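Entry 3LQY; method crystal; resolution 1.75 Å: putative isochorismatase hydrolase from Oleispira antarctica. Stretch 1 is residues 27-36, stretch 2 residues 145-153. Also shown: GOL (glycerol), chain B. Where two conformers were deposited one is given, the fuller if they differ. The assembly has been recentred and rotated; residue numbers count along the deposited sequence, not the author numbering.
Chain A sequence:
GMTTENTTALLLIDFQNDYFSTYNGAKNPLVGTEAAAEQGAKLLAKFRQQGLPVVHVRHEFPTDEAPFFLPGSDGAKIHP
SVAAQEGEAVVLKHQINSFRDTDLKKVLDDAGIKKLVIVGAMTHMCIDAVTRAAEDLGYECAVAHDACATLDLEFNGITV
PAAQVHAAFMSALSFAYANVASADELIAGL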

# COMPACT_ATOMS: atom_id res chain seq x y z
N LYS A 27 -4.38 15.63 7.44
CA LYS A 27 -3.57 15.78 8.67
C LYS A 27 -2.14 15.26 8.54
O LYS A 27 -1.31 15.42 9.50
N ASN A 28 -1.80 14.63 7.41
CA ASN A 28 -0.47 14.01 7.28
C ASN A 28 -0.10 13.89 5.80
O ASN A 28 0.14 12.78 5.32
N PRO A 29 -0.13 15.02 5.06
CA PRO A 29 0.07 15.04 3.62
C PRO A 29 1.45 14.52 3.28
O PRO A 29 2.42 14.85 4.01
N LEU A 30 1.51 13.67 2.27
CA LEU A 30 2.76 13.09 1.79
C LEU A 30 3.12 13.74 0.50
O LEU A 30 2.32 14.49 -0.06
N VAL A 31 4.31 13.44 0.02
CA VAL A 31 4.83 13.97 -1.24
C VAL A 31 4.43 13.07 -2.39
O VAL A 31 4.72 11.89 -2.36
N GLY A 32 3.69 13.62 -3.37
CA GLY A 32 3.38 12.84 -4.59
C GLY A 32 2.27 11.81 -4.43
O GLY A 32 2.15 10.86 -5.23
N THR A 33 1.42 11.97 -3.42
CA THR A 33 0.39 10.97 -3.18
C THR A 33 -0.59 10.85 -4.36
O THR A 33 -1.01 9.76 -4.73
N GLU A 34 -0.96 11.99 -4.93
CA GLU A 34 -1.94 12.00 -6.03
C GLU A 34 -1.44 11.19 -7.22
O GLU A 34 -2.17 10.32 -7.75
N ALA A 35 -0.19 11.47 -7.62
CA ALA A 35 0.44 10.73 -8.70
C ALA A 35 0.54 9.23 -8.38
O ALA A 35 0.30 8.39 -9.28
N ALA A 36 0.96 8.90 -7.14
CA ALA A 36 1.04 7.53 -6.73
C ALA A 36 -0.28 6.79 -6.82
O ALA A 36 -0.34 5.65 -7.30
N HIS A 145 6.73 0.79 -7.76
CA HIS A 145 7.45 1.86 -7.06
C HIS A 145 6.84 3.24 -7.27
O HIS A 145 6.94 4.11 -6.39
N ASP A 146 6.21 3.45 -8.42
CA ASP A 146 5.59 4.74 -8.74
C ASP A 146 4.14 4.83 -8.23
O ASP A 146 3.48 5.85 -8.46
N ALA A 147 3.69 3.77 -7.54
CA ALA A 147 2.40 3.73 -6.87
C ALA A 147 2.52 3.71 -5.35
O ALA A 147 1.57 3.32 -4.66
N CYS A 148 3.66 4.16 -4.81
CA CYS A 148 3.83 4.35 -3.39
C CYS A 148 4.29 5.79 -3.10
O CYS A 148 4.92 6.47 -3.92
N ALA A 149 4.11 6.22 -1.87
CA ALA A 149 4.44 7.58 -1.51
C ALA A 149 5.02 7.65 -0.13
O ALA A 149 4.69 6.85 0.76
N THR A 150 5.86 8.65 0.09
CA THR A 150 6.41 8.89 1.40
C THR A 150 6.54 10.42 1.58
O THR A 150 5.85 11.20 0.92
N LEU A 151 7.40 10.83 2.49
CA LEU A 151 7.63 12.21 2.80
C LEU A 151 9.09 12.48 3.19
O LEU A 151 9.93 11.56 3.33
N ASP A 152 9.39 13.76 3.36
CA ASP A 152 10.72 14.17 3.74
C ASP A 152 10.97 13.72 5.19
O ASP A 152 10.10 13.90 6.06
N LEU A 153 12.18 13.16 5.44
CA LEU A 153 12.57 12.74 6.80
C LEU A 153 13.78 13.52 7.29
O LEU A 153 14.57 14.01 6.49

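The apolar packing centres on Ala149, whose CB points toward the first stretch and is met by small or branched neighbours. Leu30, also directed toward its partner and held in the m,t rotamer, sends CD1 to 4.1 Å from Ala149 CB, while its CD2 lies 3.7 Å from CD2 of Leu151, a p,p leucine set sideways. Ala36 CB, on the helix, reaches Ala149 CB at 4.1 Å, and Thr33 CA comes within 4.1 Å of the same methyl. The backbones come close where Ala36 and Ala147 have their CA atoms 4.0 Å apart, although the CB of Ala147 points away overall. Here two CA-H...O contacts form, Ala36 CA to Asp146 O and Ala147 CA to Ala36 O, each 3.4 Å.

Val31, chi1 t, is exposed and sets its CB sideways, with CG2 4.2 Å from Leu151 CA and 4.2 Å from Asp152 OD1.

No side chain makes a hydrogen bond across the contact; the polar link is backbone, Val31 N donating to Thr150 O at 2.9 Å. Beside it a glycerol, probably from the crystallisation liquor, joins the stretches: its O1 donates to Val31 O (2.8 Å) and accepts from Thr150 N (2.9 Å). Thr150 itself, chi1 t, points its CB away, so its contribution here is through the main chain.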

# COMPACT_ATOMS: atom_id res chain seq x y z
CB LYS A 27 -4.26 15.12 9.87
CG LYS A 27 -5.62 15.76 10.37
CD LYS A 27 -6.26 14.90 11.47
CE LYS A 27 -7.65 15.38 11.97
NZ LYS A 27 -8.83 14.87 11.18
CB ASN A 28 -0.46 12.63 7.97
CG ASN A 28 0.94 12.22 8.47
OD1 ASN A 28 1.37 12.59 9.58
ND2 ASN A 28 1.64 11.43 7.66
CB PRO A 29 -0.12 16.52 3.23
CG PRO A 29 0.19 17.26 4.46
CD PRO A 29 -0.32 16.38 5.59
CB LEU A 30 2.57 11.60 1.54
CG LEU A 30 2.04 10.78 2.70
CD1 LEU A 30 1.91 9.32 2.22
CD2 LEU A 30 2.91 10.84 3.97
CB VAL A 31 6.37 14.08 -1.20
CG1 VAL A 31 6.90 14.43 -2.57
CG2 VAL A 31 6.80 15.10 -0.14
CB THR A 33 -0.44 11.29 -1.95
OG1 THR A 33 0.39 11.85 -0.93
CG2 THR A 33 -1.18 10.04 -1.46
CB GLU A 34 -2.24 13.45 -6.42
CG GLU A 34 -3.07 14.19 -5.40
CD GLU A 34 -2.36 14.60 -4.14
OE1 GLU A 34 -1.10 14.45 -4.03
OE2 GLU A 34 -3.08 15.02 -3.22
CB ALA A 35 1.86 11.28 -9.05
CB ALA A 36 1.63 7.44 -5.27
CB HIS A 145 8.93 1.87 -7.44
CG HIS A 145 9.19 2.07 -8.90
ND1 HIS A 145 9.16 3.30 -9.51
CD2 HIS A 145 9.54 1.18 -9.87
CE1 HIS A 145 9.44 3.17 -10.80
NE2 HIS A 145 9.67 1.89 -11.04
CB ASP A 146 5.71 5.07 -10.23
CG ASP A 146 5.15 3.99 -11.15
OD1 ASP A 146 4.84 2.88 -10.70
OD2 ASP A 146 5.04 4.26 -12.34
CB ALA A 147 1.57 2.51 -7.36
CB CYS A 148 4.87 3.34 -2.82
SG CYS A 148 4.43 1.56 -3.05
CB ALA A 149 3.14 8.45 -1.56
CB THR A 150 7.79 8.09 1.60
OG1 THR A 150 8.32 8.23 2.92
CG2 THR A 150 8.83 8.50 0.56
CB LEU A 151 6.69 12.66 3.93
CG LEU A 151 6.55 11.74 5.17
CD1 LEU A 151 7.78 11.43 5.95
CD2 LEU A 151 5.52 12.47 6.07
CB ASP A 152 10.88 15.70 3.69
CG ASP A 152 10.82 16.29 2.29
OD1 ASP A 152 10.73 15.56 1.29
OD2 ASP A 152 10.80 17.54 2.18
CB LEU A 153 12.86 11.23 6.86
CG LEU A 153 11.65 10.31 6.63
CD1 LEU A 153 12.13 8.88 6.70
CD2 LEU A 153 10.54 10.55 7.64
C1 GOL B . 7.10 9.84 -3.61
O1 GOL B . 6.79 10.04 -2.23
C2 GOL B . 8.61 9.99 -3.93
O2 GOL B . 9.12 11.31 -3.87
C3 GOL B . 8.89 9.47 -5.33
O3 GOL B . 10.00 10.10 -5.95